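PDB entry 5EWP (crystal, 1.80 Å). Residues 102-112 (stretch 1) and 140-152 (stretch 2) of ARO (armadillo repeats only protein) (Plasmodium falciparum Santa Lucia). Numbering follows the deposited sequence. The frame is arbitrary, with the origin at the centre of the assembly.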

ATOM      1  N   ARG A 102       4.078  12.148  -6.391  1.00 14.81           N
ATOM      2  CA  ARG A 102       4.066  11.046  -7.351  1.00 16.49           C
ATOM      3  C   ARG A 102       4.104   9.705  -6.642  1.00 15.87           C
ATOM      4  O   ARG A 102       3.360   8.767  -6.991  1.00 15.59           O
ATOM      5  CB  ARG A 102       5.255  11.173  -8.326  1.00 16.01           C
ATOM      6  CG  ARG A 102       4.968  12.147  -9.454  1.00 18.88           C
ATOM      7  CD  ARG A 102       6.131  12.298 -10.444  1.00 20.90           C
ATOM      8  NE  ARG A 102       5.742  13.270 -11.445  1.00 25.67           N
ATOM      9  CZ  ARG A 102       5.285  12.964 -12.656  1.00 28.67           C
ATOM     10  NH1 ARG A 102       5.228  11.698 -13.052  1.00 27.84           N
ATOM     11  NH2 ARG A 102       4.918  13.932 -13.488  1.00 32.33           N
ATOM     12  N   VAL A 103       4.978   9.600  -5.649  1.00 14.30           N
ATOM     13  CA  VAL A 103       5.077   8.353  -4.897  1.00 13.08           C
ATOM     14  C   VAL A 103       3.767   8.107  -4.161  1.00 15.29           C
ATOM     15  O   VAL A 103       3.206   7.020  -4.224  1.00 10.89           O
ATOM     16  CB  VAL A 103       6.219   8.361  -3.895  1.00 12.90           C
ATOM     17  CG1 VAL A 103       6.209   7.033  -3.097  1.00 13.35           C
ATOM     18  CG2 VAL A 103       7.548   8.556  -4.618  1.00 17.31           C
ATOM     19  N   HIS A 104       3.268   9.130  -3.460  1.00 14.50           N
ATOM     20  CA  HIS A 104       2.046   8.939  -2.682  1.00 15.97           C
ATOM     21  C   HIS A 104       0.866   8.531  -3.546  1.00 14.30           C
ATOM     22  O   HIS A 104       0.114   7.639  -3.181  1.00 12.19           O
ATOM     23  CB  HIS A 104       1.701  10.207  -1.916  1.00 15.32           C
ATOM     24  CG  HIS A 104       2.616  10.479  -0.767  1.00 15.84           C
ATOM     25  ND1 HIS A 104       2.546  11.637  -0.020  1.00 16.93           N
ATOM     26  CD2 HIS A 104       3.592   9.727  -0.208  1.00 14.67           C
ATOM     27  CE1 HIS A 104       3.466  11.601   0.925  1.00 17.59           C
ATOM     28  NE2 HIS A 104       4.108  10.447   0.842  1.00 15.43           N
ATOM     29  N   ALA A 105       0.708   9.186  -4.690  1.00 13.01           N
ATOM     30  CA  ALA A 105      -0.408   8.883  -5.574  1.00 14.14           C
ATOM     31  C   ALA A 105      -0.321   7.443  -6.074  1.00 12.49           C
ATOM     32  O   ALA A 105      -1.335   6.751  -6.154  1.00 13.92           O
ATOM     33  CB  ALA A 105      -0.442   9.865  -6.751  1.00 14.43           C
ATOM     34  N   ALA A 106       0.894   6.999  -6.389  1.00 11.39           N
ATOM     35  CA  ALA A 106       1.121   5.617  -6.835  1.00 11.47           C
ATOM     36  C   ALA A 106       0.817   4.604  -5.741  1.00 16.10           C
ATOM     37  O   ALA A 106       0.220   3.565  -6.003  1.00 15.39           O
ATOM     38  CB  ALA A 106       2.587   5.444  -7.332  1.00 12.85           C
ATOM     39  N   VAL A 107       1.231   4.895  -4.514  1.00 11.02           N
ATOM     40  CA  VAL A 107       0.913   4.020  -3.394  1.00 15.25           C
ATOM     41  C   VAL A 107      -0.598   3.933  -3.174  1.00 16.10           C
ATOM     42  O   VAL A 107      -1.143   2.837  -3.027  1.00 11.97           O
ATOM     43  CB  VAL A 107       1.603   4.507  -2.098  1.00 14.62           C
ATOM     44  CG1 VAL A 107       1.010   3.819  -0.876  1.00 11.43           C
ATOM     45  CG2 VAL A 107       3.107   4.255  -2.186  1.00 16.70           C
ATOM     46  N   VAL A 108      -1.278   5.080  -3.160  1.00 15.04           N
ATOM     47  CA  VAL A 108      -2.734   5.059  -3.005  1.00 11.32           C
ATOM     48  C   VAL A 108      -3.403   4.243  -4.127  1.00  9.74           C
ATOM     49  O   VAL A 108      -4.244   3.370  -3.843  1.00 15.13           O
ATOM     50  CB  VAL A 108      -3.319   6.485  -2.977  1.00 14.59           C
ATOM     51  CG1 VAL A 108      -4.856   6.429  -2.996  1.00 15.99           C
ATOM     52  CG2 VAL A 108      -2.797   7.231  -1.743  1.00 12.68           C
ATOM     53  N   ALA A 109      -3.015   4.489  -5.379  1.00 11.87           N
ATOM     54  CA  ALA A 109      -3.602   3.747  -6.514  1.00 13.69           C
ATOM     55  C   ALA A 109      -3.374   2.249  -6.372  1.00 14.52           C
ATOM     56  O   ALA A 109      -4.308   1.456  -6.510  1.00 13.28           O
ATOM     57  CB  ALA A 109      -3.028   4.217  -7.852  1.00 14.25           C
ATOM     58  N   LEU A 110      -2.132   1.870  -6.117  1.00 11.57           N
ATOM     59  CA  LEU A 110      -1.793   0.443  -6.020  1.00 13.76           C
ATOM     60  C   LEU A 110      -2.497  -0.215  -4.847  1.00 15.71           C
ATOM     61  O   LEU A 110      -2.901  -1.375  -4.935  1.00 15.01           O
ATOM     62  CB  LEU A 110      -0.273   0.258  -5.912  1.00 12.08           C
ATOM     63  CG  LEU A 110       0.498   0.583  -7.202  1.00 13.98           C
ATOM     64  CD1 LEU A 110       1.973   0.686  -6.917  1.00 14.03           C
ATOM     65  CD2 LEU A 110       0.258  -0.489  -8.279  1.00 12.18           C
ATOM     66  N   SER A 111      -2.667   0.510  -3.746  1.00 16.81           N
ATOM     67  CA  SER A 111      -3.322  -0.106  -2.597  1.00 15.97           C
ATOM     68  C   SER A 111      -4.780  -0.427  -2.924  1.00 19.90           C
ATOM     69  O   SER A 111      -5.255  -1.509  -2.596  1.00 17.75           O
ATOM     70  CB  SER A 111      -3.223   0.779  -1.351  1.00 17.70           C
ATOM     71  OG  SER A 111      -3.931   1.991  -1.508  1.00 22.31           O
ATOM     72  N   PHE A 112      -5.487   0.482  -3.597  1.00 14.70           N
ATOM     73  CA  PHE A 112      -6.854   0.169  -4.026  1.00 13.19           C
ATOM     74  C   PHE A 112      -6.906  -0.913  -5.102  1.00 13.75           C
ATOM     75  O   PHE A 112      -7.822  -1.741  -5.113  1.00 15.98           O
ATOM     76  CB  PHE A 112      -7.565   1.413  -4.546  1.00 17.92           C
ATOM     77  CG  PHE A 112      -8.038   2.321  -3.449  1.00 20.82           C
ATOM     78  CD1 PHE A 112      -8.984   1.878  -2.530  1.00 22.43           C
ATOM     79  CD2 PHE A 112      -7.537   3.602  -3.331  1.00 18.47           C
ATOM     80  CE1 PHE A 112      -9.419   2.709  -1.505  1.00 27.20           C
ATOM     81  CE2 PHE A 112      -7.977   4.446  -2.315  1.00 25.00           C
ATOM     82  CZ  PHE A 112      -8.912   3.990  -1.400  1.00 25.11           C
TER
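Stretch 2 (140-152) NIDGMKAACAQTC

What holds the middle of the contact together? V107 does, pointing toward stretch 2 with its chi1 in the t well. Both methyls lie against the two sulfurs: CG2 of V107 is 3.7 Å from SD of M144, and CG1 of V107 is 3.9 Å from SG of C148 and also 3.9 Å from CB of A147. M144, A147 and C148 occupy one face of a helical turn, which is why a single branched side chain can touch all three. The CA atoms of V107 and C148 are 6.8 Å apart.

How does stretch 2 run over stretch 1? Residues 142-152 are helical, with backbone bonds such as C148 N to M144 O (3.0 Å), and they follow I141, which takes the N-cap position with an extended phi/psi of -92/118. Stretch 1 is helical throughout. The two helices point broadly the same way, crossing at 39°, with their axes 9.0 Å apart at closest approach. The register therefore advances together, H104 beside M144, V107 beside C148 and S111 beside T151, and the CA-CA distance falls from 7.3 Å at the first pair to 5.1 Å at the last.

What fills the wider gap toward the N-terminal ends? Longer side chains do. M144, with chi1 t, chi2 p and chi3 t, extends across to stretch 1, placing its CE 4.0 Å from CG1 of V103 and its SD 4.0 Å from CD2 of H104. The sulfur is an oblique neighbour of the imidazole. H104 starts out sideways, but the end of its side chain comes nearer, and its CE1 is 3.8 Å from CD1 of I141, so the residue that precedes the helix also joins the packing. ND1 of H104 is hydrogen-bonded elsewhere in the structure.

What happens at the polar edge, where the helices come closest in register? S111 and T151 meet without a hydrogen bond: OG of S111 and OG1 of T151 are 4.7 Å apart, and each hydroxyl donates within its own helix, OG of S111 to O of V108 (2.7 Å) and OG1 of T151 to O of A147 (2.8 Å). They still pack tightly. OG1 of T151 is 3.2 Å from CA of S111 and 3.3 Å from CB of S111, and CG2 of T151 lies 3.9 Å from O of L110. No hydrogen bond spans the two stretches, so this contact, which buries 386 Å² counted over both sides, rests on packing.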

ATOM      1  N   ASN A 140       7.357   7.775   7.965  1.00 22.62           N
ATOM      2  CA  ASN A 140       6.789   8.268   9.217  1.00 29.39           C
ATOM      3  C   ASN A 140       5.339   8.674   9.053  1.00 27.94           C
ATOM      4  O   ASN A 140       4.663   9.005  10.028  1.00 33.67           O
ATOM      5  CB  ASN A 140       7.557   9.486   9.755  1.00 31.23           C
ATOM      6  CG  ASN A 140       8.936   9.145  10.272  1.00 41.01           C
ATOM      7  OD1 ASN A 140       9.214   8.007  10.647  1.00 40.66           O
ATOM      8  ND2 ASN A 140       9.803  10.154  10.335  1.00 43.86           N
ATOM      9  N   ILE A 141       4.832   8.602   7.833  1.00 23.44           N
ATOM     10  CA  ILE A 141       3.447   8.976   7.623  1.00 20.46           C
ATOM     11  C   ILE A 141       2.627   7.715   7.772  1.00 23.19           C
ATOM     12  O   ILE A 141       2.803   6.776   7.007  1.00 19.52           O
ATOM     13  CB  ILE A 141       3.212   9.612   6.234  1.00 22.35           C
ATOM     14  CG1 ILE A 141       4.056  10.876   6.058  1.00 26.83           C
ATOM     15  CG2 ILE A 141       1.737   9.907   6.024  1.00 24.68           C
ATOM     16  CD1 ILE A 141       3.953  11.477   4.672  1.00 23.40           C
ATOM     17  N   ASP A 142       1.739   7.695   8.762  1.00 18.60           N
ATOM     18  CA  ASP A 142       1.007   6.474   9.089  1.00 21.84           C
ATOM     19  C   ASP A 142       0.179   5.941   7.918  1.00 22.70           C
ATOM     20  O   ASP A 142       0.107   4.733   7.711  1.00 19.17           O
ATOM     21  CB  ASP A 142       0.112   6.699  10.308  1.00 25.27           C
ATOM     22  CG  ASP A 142      -0.531   5.409  10.802  1.00 38.27           C
ATOM     23  OD1 ASP A 142       0.200   4.412  11.019  1.00 40.12           O
ATOM     24  OD2 ASP A 142      -1.766   5.397  10.990  1.00 38.05           O
ATOM     25  N   GLY A 143      -0.452   6.832   7.155  1.00 23.01           N
ATOM     26  CA  GLY A 143      -1.282   6.391   6.040  1.00 19.70           C
ATOM     27  C   GLY A 143      -0.470   5.660   4.988  1.00 18.51           C
ATOM     28  O   GLY A 143      -0.895   4.655   4.425  1.00 15.34           O
ATOM     29  N   MET A 144       0.711   6.196   4.724  1.00 20.63           N
ATOM     30  CA  MET A 144       1.674   5.618   3.794  1.00 19.24           C
ATOM     31  C   MET A 144       2.148   4.234   4.260  1.00 20.29           C
ATOM     32  O   MET A 144       2.084   3.261   3.517  1.00 17.98           O
ATOM     33  CB  MET A 144       2.851   6.585   3.662  1.00 18.90           C
ATOM     34  CG  MET A 144       4.018   6.107   2.833  1.00 25.85           C
ATOM     35  SD  MET A 144       3.690   5.974   1.084  1.00 28.26           S
ATOM     36  CE  MET A 144       5.353   5.565   0.523  1.00 26.13           C
ATOM     37  N   LYS A 145       2.611   4.135   5.501  1.00 19.85           N
ATOM     38  CA  LYS A 145       3.152   2.855   5.955  1.00 21.35           C
ATOM     39  C   LYS A 145       2.061   1.787   6.026  1.00 24.89           C
ATOM     40  O   LYS A 145       2.305   0.633   5.683  1.00 21.04           O
ATOM     41  CB  LYS A 145       3.867   3.006   7.306  1.00 26.34           C
ATOM     42  CG  LYS A 145       2.976   3.341   8.490  1.00 23.28           C
ATOM     43  CD  LYS A 145       3.779   3.970   9.649  1.00 25.72           C
ATOM     44  CE  LYS A 145       5.178   3.414   9.744  1.00 26.94           C
ATOM     45  NZ  LYS A 145       5.879   3.888  10.968  1.00 34.13           N
ATOM     46  N   ALA A 146       0.850   2.172   6.418  1.00 17.14           N
ATOM     47  CA  ALA A 146      -0.248   1.219   6.505  1.00 17.56           C
ATOM     48  C   ALA A 146      -0.710   0.743   5.128  1.00 20.44           C
ATOM     49  O   ALA A 146      -0.989  -0.440   4.950  1.00 19.73           O
ATOM     50  CB  ALA A 146      -1.414   1.825   7.257  1.00 22.64           C
ATOM     51  N   ALA A 147      -0.791   1.666   4.167  1.00 17.73           N
ATOM     52  CA  ALA A 147      -1.196   1.328   2.804  1.00 15.59           C
ATOM     53  C   ALA A 147      -0.171   0.411   2.143  1.00 18.24           C
ATOM     54  O   ALA A 147      -0.538  -0.538   1.437  1.00 17.15           O
ATOM     55  CB  ALA A 147      -1.395   2.593   1.967  1.00 17.12           C
ATOM     56  N   CYS A 148       1.110   0.695   2.354  1.00 19.85           N
ATOM     57  CA  CYS A 148       2.153  -0.152   1.792  1.00 15.55           C
ATOM     58  C   CYS A 148       2.097  -1.559   2.395  1.00 13.30           C
ATOM     59  O   CYS A 148       2.189  -2.550   1.673  1.00 17.33           O
ATOM     60  CB  CYS A 148       3.525   0.460   2.025  1.00 19.04           C
ATOM     61  SG  CYS A 148       3.860   1.878   0.930  1.00 17.73           S
ATOM     62  N   ALA A 149       1.901  -1.633   3.707  1.00 14.25           N
ATOM     63  CA  ALA A 149       1.814  -2.922   4.395  1.00 17.69           C
ATOM     64  C   ALA A 149       0.629  -3.740   3.888  1.00 17.74           C
ATOM     65  O   ALA A 149       0.762  -4.941   3.643  1.00 14.02           O
ATOM     66  CB  ALA A 149       1.718  -2.723   5.904  1.00 18.04           C
ATOM     67  N   GLN A 150      -0.519  -3.086   3.724  1.00 15.75           N
ATOM     68  CA  GLN A 150      -1.726  -3.762   3.229  1.00 18.43           C
ATOM     69  C   GLN A 150      -1.518  -4.294   1.817  1.00 16.78           C
ATOM     70  O   GLN A 150      -1.933  -5.396   1.506  1.00 17.00           O
ATOM     71  CB  GLN A 150      -2.932  -2.821   3.247  1.00 18.73           C
ATOM     72  CG  GLN A 150      -4.252  -3.493   2.831  1.00 22.40           C
ATOM     73  CD  GLN A 150      -4.734  -4.514   3.848  1.00 24.36           C
ATOM     74  OE1 GLN A 150      -4.956  -5.695   3.527  1.00 30.74           O
ATOM     75  NE2 GLN A 150      -4.913  -4.064   5.080  1.00 25.00           N
ATOM     76  N   THR A 151      -0.902  -3.494   0.955  1.00 14.74           N
ATOM     77  CA  THR A 151      -0.672  -3.911  -0.426  1.00 14.33           C
ATOM     78  C   THR A 151       0.289  -5.092  -0.485  1.00 14.60           C
ATOM     79  O   THR A 151       0.067  -6.055  -1.227  1.00 13.93           O
ATOM     80  CB  THR A 151      -0.136  -2.731  -1.262  1.00 17.44           C
ATOM     81  OG1 THR A 151      -1.019  -1.631  -1.064  1.00 14.96           O
ATOM     82  CG2 THR A 151      -0.137  -3.074  -2.746  1.00 14.78           C
ATOM     83  N   CYS A 152       1.354  -5.022   0.304  1.00 12.46           N
ATOM     84  CA  CYS A 152       2.268  -6.168   0.425  1.00 15.42           C
ATOM     85  C   CYS A 152       1.527  -7.430   0.815  1.00 17.25           C
ATOM     86  O   CYS A 152       1.754  -8.493   0.238  1.00 14.36           O
ATOM     87  CB  CYS A 152       3.352  -5.908   1.456  1.00 15.91           C
ATOM     88  SG  CYS A 152       4.585  -4.728   0.872  1.00 18.38           S
TER